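Local coordinates for protein lytic polysaccharide monooxygenase (PDB 4QI8) that probably oxidises the glycosidic bonds of cellulose at a copper centre, using an external reductant and O2 or H2O2 as cosubstrate, at residues 77-82 with 99-104; 137-142 with 158-163. All coordinates share one frame; numbering follows the deposited sequence.

Interaction 1 (77-82 with 99-104)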
ATOM      1  N   GLN A  77      -1.827   4.686   1.168  1.00  5.84           N
ATOM      2  CA  GLN A  77      -2.504   4.164  -0.021  1.00  6.33           C
ATOM      3  C   GLN A  77      -2.443   2.639   0.025  1.00  5.65           C
ATOM      4  O   GLN A  77      -1.470   2.067   0.523  1.00  6.24           O
ATOM      5  CB  GLN A  77      -1.880   4.701  -1.317  1.00  6.36           C
ATOM      6  CG  GLN A  77      -1.575   6.186  -1.255  1.00  6.17           C
ATOM      7  CD  GLN A  77      -1.339   6.862  -2.596  1.00  6.99           C
ATOM      8  OE1 GLN A  77      -1.712   8.020  -2.772  1.00  8.63           O
ATOM      9  NE2 GLN A  77      -0.708   6.166  -3.530  1.00  7.75           N
ATOM     10  N   PHE A  78      -3.484   1.992  -0.494  1.00  6.55           N
ATOM     11  CA  PHE A  78      -3.550   0.533  -0.550  1.00  6.36           C
ATOM     12  C   PHE A  78      -3.929   0.065  -1.947  1.00  6.06           C
ATOM     13  O   PHE A  78      -4.798   0.654  -2.599  1.00  6.71           O
ATOM     14  CB  PHE A  78      -4.576  -0.020   0.458  1.00  6.95           C
ATOM     15  CG  PHE A  78      -4.204   0.201   1.900  1.00  7.31           C
ATOM     16  CD1 PHE A  78      -3.332  -0.666   2.547  1.00  7.35           C
ATOM     17  CD2 PHE A  78      -4.722   1.276   2.610  1.00  8.37           C
ATOM     18  CE1 PHE A  78      -2.995  -0.465   3.864  1.00  8.43           C
ATOM     19  CE2 PHE A  78      -4.364   1.485   3.929  1.00  8.81           C
ATOM     20  CZ  PHE A  78      -3.501   0.616   4.551  1.00  8.84           C
ATOM     21  N   TYR A  79      -3.293  -1.020  -2.383  1.00  6.19           N
ATOM     22  CA  TYR A  79      -3.544  -1.625  -3.678  1.00  5.96           C
ATOM     23  C   TYR A  79      -3.738  -3.127  -3.510  1.00  5.91           C
ATOM     24  O   TYR A  79      -3.143  -3.750  -2.622  1.00  6.80           O
ATOM     25  CB  TYR A  79      -2.366  -1.436  -4.622  1.00  6.30           C
ATOM     26  CG  TYR A  79      -2.028  -0.034  -5.076  1.00  6.41           C
ATOM     27  CD1 TYR A  79      -1.433   0.885  -4.224  1.00  6.76           C
ATOM     28  CD2 TYR A  79      -2.263   0.358  -6.398  1.00  6.58           C
ATOM     29  CE1 TYR A  79      -1.085   2.164  -4.677  1.00  6.79           C
ATOM     30  CE2 TYR A  79      -1.901   1.612  -6.854  1.00  7.56           C
ATOM     31  CZ  TYR A  79      -1.324   2.509  -5.999  1.00  6.31           C
ATOM     32  OH  TYR A  79      -0.964   3.741  -6.483  1.00  7.48           O
ATOM     33  N   LEU A  80      -4.529  -3.701  -4.411  1.00  6.37           N
ATOM     34  CA  LEU A  80      -4.655  -5.147  -4.532  1.00  6.10           C
ATOM     35  C   LEU A  80      -4.123  -5.633  -5.873  1.00  6.59           C
ATOM     36  O   LEU A  80      -4.162  -4.908  -6.870  1.00  7.05           O
ATOM     37  CB  LEU A  80      -6.126  -5.549  -4.464  1.00  7.84           C
ATOM     38  CG  LEU A  80      -6.760  -5.546  -3.076  1.00  7.27           C
ATOM     39  CD1 LEU A  80      -8.274  -5.731  -3.163  1.00  7.51           C
ATOM     40  CD2 LEU A  80      -6.161  -6.644  -2.190  1.00  7.88           C
ATOM     41  N   ALA A  81      -3.663  -6.882  -5.895  1.00  6.64           N
ATOM     42  CA  ALA A  81      -3.303  -7.561  -7.140  1.00  6.93           C
ATOM     43  C   ALA A  81      -3.723  -9.012  -7.014  1.00  7.08           C
ATOM     44  O   ALA A  81      -3.387  -9.671  -6.033  1.00  7.82           O
ATOM     45  CB  ALA A  81      -1.809  -7.459  -7.412  1.00  7.90           C
ATOM     46  N   ARG A  82      -4.448  -9.508  -8.013  1.00  8.17           N
ATOM     47  CA  ARG A  82      -4.969 -10.865  -7.961  1.00  8.78           C
ATOM     48  C   ARG A  82      -4.009 -11.859  -8.604  1.00  9.19           C
ATOM     49  O   ARG A  82      -3.634 -11.746  -9.774  1.00 10.10           O
ATOM     50  CB  ARG A  82      -6.327 -10.949  -8.654  1.00  9.40           C
ATOM     51  CG  ARG A  82      -6.984 -12.307  -8.479  1.00 10.45           C
ATOM     52  CD  ARG A  82      -8.348 -12.372  -9.138  1.00 11.20           C
ATOM     53  NE  ARG A  82      -9.012 -13.663  -8.948  1.00 12.52           N
ATOM     54  CZ  ARG A  82      -8.752 -14.764  -9.648  1.00 12.98           C
ATOM     55  NH1 ARG A  82      -7.837 -14.770 -10.610  1.00 14.90           N
ATOM     56  NH2 ARG A  82      -9.430 -15.874  -9.395  1.00 15.36           N
ATOM     57  N   TRP A  99      -1.796  -4.221 -10.402  1.00  6.59           N
ATOM     58  CA  TRP A  99      -2.161  -3.585  -9.140  1.00  6.69           C
ATOM     59  C   TRP A  99      -3.246  -2.540  -9.359  1.00  7.21           C
ATOM     60  O   TRP A  99      -3.078  -1.652 -10.193  1.00  9.04           O
ATOM     61  CB  TRP A  99      -0.935  -2.906  -8.528  1.00  6.21           C
ATOM     62  CG  TRP A  99       0.160  -3.855  -8.155  1.00  7.14           C
ATOM     63  CD1 TRP A  99       1.220  -4.224  -8.927  1.00  6.74           C
ATOM     64  CD2 TRP A  99       0.298  -4.562  -6.920  1.00  6.62           C
ATOM     65  NE1 TRP A  99       2.019  -5.115  -8.248  1.00  7.31           N
ATOM     66  CE2 TRP A  99       1.465  -5.346  -7.013  1.00  6.46           C
ATOM     67  CE3 TRP A  99      -0.461  -4.616  -5.748  1.00  7.32           C
ATOM     68  CZ2 TRP A  99       1.895  -6.170  -5.967  1.00  7.16           C
ATOM     69  CZ3 TRP A  99      -0.038  -5.440  -4.718  1.00  7.37           C
ATOM     70  CH2 TRP A  99       1.136  -6.191  -4.828  1.00  7.15           C
ATOM     71  N   PHE A 100      -4.329  -2.627  -8.589  1.00  7.00           N
ATOM     72  CA  PHE A 100      -5.339  -1.576  -8.609  1.00  7.08           C
ATOM     73  C   PHE A 100      -5.473  -0.990  -7.218  1.00  6.66           C
ATOM     74  O   PHE A 100      -5.335  -1.684  -6.208  1.00  7.17           O
ATOM     75  CB  PHE A 100      -6.695  -2.045  -9.180  1.00  7.52           C
ATOM     76  CG  PHE A 100      -7.331  -3.211  -8.463  1.00  8.07           C
ATOM     77  CD1 PHE A 100      -6.953  -4.510  -8.745  1.00  8.51           C
ATOM     78  CD2 PHE A 100      -8.344  -3.003  -7.541  1.00  8.19           C
ATOM     79  CE1 PHE A 100      -7.551  -5.578  -8.108  1.00 10.32           C
ATOM     80  CE2 PHE A 100      -8.961  -4.069  -6.916  1.00  9.72           C
ATOM     81  CZ  PHE A 100      -8.566  -5.360  -7.202  1.00  9.16           C
ATOM     82  N   LYS A 101      -5.707   0.316  -7.190  1.00  7.26           N
ATOM     83  CA  LYS A 101      -5.792   1.064  -5.955  1.00  7.00           C
ATOM     84  C   LYS A 101      -7.175   0.924  -5.362  1.00  8.17           C
ATOM     85  O   LYS A 101      -8.169   1.109  -6.061  1.00  9.29           O
ATOM     86  CB  LYS A 101      -5.495   2.532  -6.236  1.00  7.99           C
ATOM     87  CG  LYS A 101      -5.490   3.420  -5.006  1.00  7.80           C
ATOM     88  CD  LYS A 101      -5.303   4.888  -5.364  1.00  8.64           C
ATOM     89  CE  LYS A 101      -3.876   5.212  -5.742  1.00  7.75           C
ATOM     90  NZ  LYS A 101      -3.783   6.589  -6.303  1.00  8.17           N
ATOM     91  N   ILE A 102      -7.240   0.619  -4.069  1.00  7.58           N
ATOM     92  CA  ILE A 102      -8.517   0.547  -3.369  1.00  7.83           C
ATOM     93  C   ILE A 102      -8.704   1.636  -2.312  1.00  8.20           C
ATOM     94  O   ILE A 102      -9.796   1.773  -1.771  1.00  8.94           O
ATOM     95  CB  ILE A 102      -8.800  -0.848  -2.763  1.00  8.10           C
ATOM     96  CG1 ILE A 102      -7.750  -1.235  -1.719  1.00  8.25           C
ATOM     97  CG2 ILE A 102      -8.882  -1.880  -3.876  1.00  9.82           C
ATOM     98  CD1 ILE A 102      -8.126  -2.483  -0.951  1.00  9.97           C
ATOM     99  N   TYR A 103      -7.670   2.422  -2.042  1.00  8.17           N
ATOM    100  CA  TYR A 103      -7.768   3.524  -1.100  1.00  8.04           C
ATOM    101  C   TYR A 103      -6.599   4.466  -1.312  1.00  7.16           C
ATOM    102  O   TYR A 103      -5.467   4.017  -1.492  1.00  7.29           O
ATOM    103  CB  TYR A 103      -7.733   3.011   0.352  1.00  9.30           C
ATOM    104  CG  TYR A 103      -7.635   4.129   1.375  1.00  9.07           C
ATOM    105  CD1 TYR A 103      -6.406   4.593   1.818  1.00  8.88           C
ATOM    106  CD2 TYR A 103      -8.779   4.731   1.888  1.00 10.63           C
ATOM    107  CE1 TYR A 103      -6.319   5.626   2.727  1.00  8.41           C
ATOM    108  CE2 TYR A 103      -8.702   5.770   2.805  1.00 11.67           C
ATOM    109  CZ  TYR A 103      -7.471   6.210   3.227  1.00 10.21           C
ATOM    110  OH  TYR A 103      -7.385   7.242   4.139  1.00 11.93           O
ATOM    111  N   HIS A 104      -6.863   5.765  -1.242  1.00  8.20           N
ATOM    112  CA  HIS A 104      -5.801   6.725  -0.998  1.00  7.41           C
ATOM    113  C   HIS A 104      -6.290   7.850  -0.107  1.00  8.43           C
ATOM    114  O   HIS A 104      -7.469   8.205  -0.105  1.00  9.87           O
ATOM    115  CB  HIS A 104      -5.113   7.215  -2.287  1.00  8.05           C
ATOM    116  CG  HIS A 104      -5.959   8.016  -3.233  1.00  8.24           C
ATOM    117  ND1 HIS A 104      -5.570   8.179  -4.539  1.00  9.08           N
ATOM    118  CD2 HIS A 104      -7.102   8.735  -3.086  1.00  9.52           C
ATOM    119  CE1 HIS A 104      -6.440   8.946  -5.167  1.00  9.75           C
ATOM    120  NE2 HIS A 104      -7.385   9.294  -4.311  1.00 10.90           N
TER
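Leu80 and Phe100 bond to each other through both their backbone amides, Leu80 N to Phe100 O at 2.8 Å and Phe100 N to Leu80 O at 2.9 Å, which makes them a hydrogen-bonded antiparallel pair. The regular antiparallel ladder is then broken by a classic beta bulge: Ile102 and Tyr103 both face Phe78. Phe78 O takes Ile102 N at 2.9 Å and, weakly, Tyr103 N at 3.4 Å, while Phe78 N returns a bond to Tyr103 O at 3.0 Å.

On the face bearing Gln77, Tyr79 and Lys101, Lys101 CB sits over one face of the Tyr79 ring, offset toward the rim. The bend at chi3 (-75°) brings CE to the hydroxyl end of the phenol, 3.3 Å from Tyr79 OH. Lys101 NZ goes on to His104 ND1 and to the carbonyls of Pro207 and Pro209, and Tyr79 OH bonds to Tyr185 OH. Replacing Tyr79 by an alanine would probably leave the Tyr185 hydroxyl without this mate and open a gap beside the Lys101 chain and the Phe181 ring, which Tyr79 meets edge-to-face.

Farther along this face, Ala81 CB rests on the Trp99 six-membered ring, 3.6 Å from its centroid. On the other face, Leu80 CB lies over the Phe100 ring, and Phe78 CD2 meets Tyr103 CD1 at 3.8 Å. Phe78 also reaches Phe123 and Val125 of strand 122-126, so its ring points into the interior between this sheet and the sheet of that strand. The contact thus divides its chemistry: largely hydrocarbon and aromatic around Phe78 and Leu80, with a buried lysine amine among the rings and polar groups of the other face, where three acceptors around Lys101 NZ would probably offset the cost of burying its charge.

Interaction 2 (137-142 with 158-163); sequences LLRAEH and ISCAQL
Leu138 and Ala161 exchange two backbone hydrogen bonds, Leu138 N to Ala161 O at 2.9 Å and Ala161 N to Leu138 O at 2.8 Å. Ala140 and Ser159 repeat the pattern, Ala140 N reaching Ser159 O at 2.8 Å and Ser159 N reaching Ala140 O at 3.1 Å. The non-hydrogen-bonded pairs fall in step between and beyond them, without a bulge, and the short segments run at 158° to each other.

Among the side chains, Arg139 and Cys160 are paired on one face. Cys160 SG stands beside its own backbone N, anti to the carbonyl carbon (chi1 -67°), which sets it against Arg139 CB at 3.8 Å. The arginine chain continues extended as far as NE, and its NH2 passes Ile158 CD1 at 3.7 Å, an apolar flank for the charged group. Within the same strand NH2 bonds to Glu141 OE2 at 2.8 Å in a salt bridge, meeting that oxygen from above the carboxylate plane. On the Leu138 and Ala161 side of the sheet, Leu138 CB touches Leu163 CD1 at 3.9 Å, beside the small Ala161.

A second shell fixes these groups. Cys160 is joined to Cys42 by a disulfide, Ile40 O takes a further bond from Arg139 NH2, and Glu141 OE1 is held by Tyr185 OH and Gln77 NE2. Trp99 packs on Cys160. On the opposite face Leu138, Ala140 and Ala161 lean on Tyr64 of strand 61-67, in the other sheet, and Ser159 OG bonds to Phe4 O and to Tyr64 OH.

The two segments form the middle of the beta hairpin 134-144/155-166, a central piece of the AA9 beta-sandwich; Tyr157, which contributes to the copper site with His1 and His72, immediately precedes Ile158 on it.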
ATOM      1  N   LEU A 137      -2.390 -10.201  -3.385  1.00  6.71           N
ATOM      2  CA  LEU A 137      -1.499  -9.393  -2.581  1.00  6.00           C
ATOM      3  C   LEU A 137      -2.186  -8.077  -2.255  1.00  6.53           C
ATOM      4  O   LEU A 137      -2.838  -7.477  -3.120  1.00  6.68           O
ATOM      5  CB  LEU A 137      -0.202  -9.108  -3.330  1.00  6.60           C
ATOM      6  CG  LEU A 137       0.607 -10.353  -3.693  1.00  8.14           C
ATOM      7  CD1 LEU A 137       1.809  -9.981  -4.554  1.00  8.60           C
ATOM      8  CD2 LEU A 137       1.068 -11.066  -2.442  1.00 10.95           C
ATOM      9  N   LEU A 138      -2.005  -7.630  -1.010  1.00  5.93           N
ATOM     10  CA  LEU A 138      -2.458  -6.324  -0.556  1.00  6.02           C
ATOM     11  C   LEU A 138      -1.229  -5.507  -0.208  1.00  5.76           C
ATOM     12  O   LEU A 138      -0.513  -5.833   0.737  1.00  5.94           O
ATOM     13  CB  LEU A 138      -3.373  -6.456   0.656  1.00  6.01           C
ATOM     14  CG  LEU A 138      -3.798  -5.147   1.329  1.00  7.01           C
ATOM     15  CD1 LEU A 138      -4.622  -4.240   0.424  1.00  7.57           C
ATOM     16  CD2 LEU A 138      -4.557  -5.464   2.596  1.00  7.64           C
ATOM     17  N   ARG A 139      -0.961  -4.488  -1.016  1.00  5.62           N
ATOM     18  CA  ARG A 139       0.187  -3.614  -0.826  1.00  5.58           C
ATOM     19  C   ARG A 139      -0.226  -2.408   0.007  1.00  6.39           C
ATOM     20  O   ARG A 139      -1.167  -1.696  -0.342  1.00  6.55           O
ATOM     21  CB  ARG A 139       0.732  -3.163  -2.186  1.00  5.54           C
ATOM     22  CG  ARG A 139       1.864  -2.155  -2.139  1.00  5.76           C
ATOM     23  CD  ARG A 139       2.317  -1.818  -3.550  1.00  6.20           C
ATOM     24  NE  ARG A 139       3.396  -0.833  -3.571  1.00  5.96           N
ATOM     25  CZ  ARG A 139       3.217   0.476  -3.480  1.00  5.61           C
ATOM     26  NH1 ARG A 139       1.986   0.974  -3.400  1.00  5.83           N
ATOM     27  NH2 ARG A 139       4.262   1.291  -3.483  1.00  5.95           N
ATOM     28  N   ALA A 140       0.512  -2.185   1.095  1.00  5.80           N
ATOM     29  CA  ALA A 140       0.372  -1.018   1.959  1.00  5.86           C
ATOM     30  C   ALA A 140       1.518  -0.073   1.677  1.00  5.57           C
ATOM     31  O   ALA A 140       2.663  -0.511   1.593  1.00  5.57           O
ATOM     32  CB  ALA A 140       0.437  -1.445   3.412  1.00  7.45           C
ATOM     33  N   GLU A 141       1.219   1.217   1.572  1.00  5.75           N
ATOM     34  CA  GLU A 141       2.269   2.215   1.560  1.00  5.36           C
ATOM     35  C   GLU A 141       1.857   3.453   2.324  1.00  5.08           C
ATOM     36  O   GLU A 141       0.702   3.882   2.281  1.00  6.08           O
ATOM     37  CB  GLU A 141       2.717   2.603   0.149  1.00  8.46           C
ATOM     38  CG  GLU A 141       1.800   3.569  -0.579  1.00  8.09           C
ATOM     39  CD  GLU A 141       2.195   3.811  -2.028  1.00  6.78           C
ATOM     40  OE1 GLU A 141       1.261   3.989  -2.842  1.00  8.19           O
ATOM     41  OE2 GLU A 141       3.403   3.764  -2.369  1.00  7.90           O
ATOM     42  N   HIS A 142       2.835   4.010   3.022  1.00  5.14           N
ATOM     43  CA  HIS A 142       2.751   5.362   3.508  1.00  5.15           C
ATOM     44  C   HIS A 142       3.818   6.170   2.784  1.00  5.19           C
ATOM     45  O   HIS A 142       4.963   5.720   2.667  1.00  5.82           O
ATOM     46  CB  HIS A 142       2.996   5.461   5.009  1.00  5.94           C
ATOM     47  CG  HIS A 142       2.692   6.823   5.513  1.00  5.45           C
ATOM     48  ND1 HIS A 142       3.652   7.674   6.022  1.00  6.47           N
ATOM     49  CD2 HIS A 142       1.535   7.522   5.471  1.00  6.35           C
ATOM     50  CE1 HIS A 142       3.081   8.832   6.295  1.00  6.54           C
ATOM     51  NE2 HIS A 142       1.804   8.769   5.961  1.00  7.36           N
ATOM     52  N   ILE A 158       6.588   0.550   3.019  1.00  4.53           N
ATOM     53  CA  ILE A 158       5.818  -0.404   2.217  1.00  4.43           C
ATOM     54  C   ILE A 158       5.855  -1.806   2.810  1.00  4.83           C
ATOM     55  O   ILE A 158       6.893  -2.226   3.337  1.00  4.94           O
ATOM     56  CB  ILE A 158       6.400  -0.460   0.780  1.00  5.15           C
ATOM     57  CG1 ILE A 158       6.192   0.877   0.067  1.00  5.67           C
ATOM     58  CG2 ILE A 158       5.801  -1.605  -0.040  1.00  5.44           C
ATOM     59  CD1 ILE A 158       7.141   1.082  -1.113  1.00  6.39           C
ATOM     60  N   SER A 159       4.755  -2.546   2.665  1.00  4.79           N
ATOM     61  CA  SER A 159       4.817  -4.004   2.735  1.00  4.99           C
ATOM     62  C   SER A 159       3.662  -4.580   1.931  1.00  4.72           C
ATOM     63  O   SER A 159       2.775  -3.852   1.487  1.00  5.34           O
ATOM     64  CB  SER A 159       4.757  -4.511   4.185  1.00  4.79           C
ATOM     65  OG  SER A 159       3.452  -4.324   4.696  1.00  5.33           O
ATOM     66  N   CYS A 160       3.669  -5.908   1.787  1.00  4.92           N
ATOM     67  CA  CYS A 160       2.604  -6.628   1.100  1.00  5.09           C
ATOM     68  C   CYS A 160       2.147  -7.851   1.872  1.00  5.18           C
ATOM     69  O   CYS A 160       2.956  -8.676   2.278  1.00  5.83           O
ATOM     70  CB  CYS A 160       3.063  -7.113  -0.268  1.00  6.31           C
ATOM     71  SG  CYS A 160       3.377  -5.778  -1.423  1.00  5.89           S
ATOM     72  N   ALA A 161       0.829  -7.960   2.019  1.00  5.67           N
ATOM     73  CA  ALA A 161       0.184  -9.088   2.676  1.00  6.07           C
ATOM     74  C   ALA A 161      -0.361 -10.096   1.675  1.00  5.31           C
ATOM     75  O   ALA A 161      -0.767  -9.733   0.573  1.00  6.98           O
ATOM     76  CB  ALA A 161      -0.940  -8.593   3.568  1.00  6.83           C
ATOM     77  N   GLN A 162      -0.355 -11.362   2.075  1.00  6.07           N
ATOM     78  CA  GLN A 162      -0.957 -12.436   1.301  1.00  6.48           C
ATOM     79  C   GLN A 162      -2.350 -12.727   1.825  1.00  7.04           C
ATOM     80  O   GLN A 162      -2.519 -13.058   3.003  1.00  7.40           O
ATOM     81  CB  GLN A 162      -0.088 -13.705   1.340  1.00  7.23           C
ATOM     82  CG  GLN A 162       1.281 -13.482   0.709  1.00  7.72           C
ATOM     83  CD  GLN A 162       2.178 -14.702   0.604  1.00  8.27           C
ATOM     84  OE1 GLN A 162       3.343 -14.576   0.209  1.00  8.27           O
ATOM     85  NE2 GLN A 162       1.650 -15.885   0.931  1.00  9.54           N
ATOM     86  N   LEU A 163      -3.335 -12.602   0.937  1.00  6.81           N
ATOM     87  CA  LEU A 163      -4.749 -12.830   1.254  1.00  7.13           C
ATOM     88  C   LEU A 163      -5.361 -13.897   0.367  1.00  8.55           C
ATOM     89  O   LEU A 163      -4.963 -14.083  -0.783  1.00  8.48           O
ATOM     90  CB  LEU A 163      -5.583 -11.560   1.045  1.00  8.17           C
ATOM     91  CG  LEU A 163      -5.129 -10.285   1.738  1.00  8.48           C
ATOM     92  CD1 LEU A 163      -6.125  -9.173   1.434  1.00  9.60           C
ATOM     93  CD2 LEU A 163      -4.976 -10.477   3.245  1.00  9.38           C
TER

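In the fold
Both interactions belong to one mixed sheet, in which strands 155-166, 134-144, 76-82 and 99-104 lie side by side in that order. Their centres are 9 Å apart. Along the chain they come in series, interaction 1 closing before interaction 2 opens. Strands 76-82 and 134-144 join them directly: Tyr79 O to Arg139 N at 2.8 Å and Gln77 N to Glu141 O at 2.9 Å are probable hydrogen bonds, and Trp99 CZ3 packs on Arg139 CB. Together the two antiparallel pairs make a continuous four-strand core for one layer of the sandwich; strand 155-166 also carries Tyr157 of the copper site, and 54-57 and 178-179 complete the sheet at its two sides.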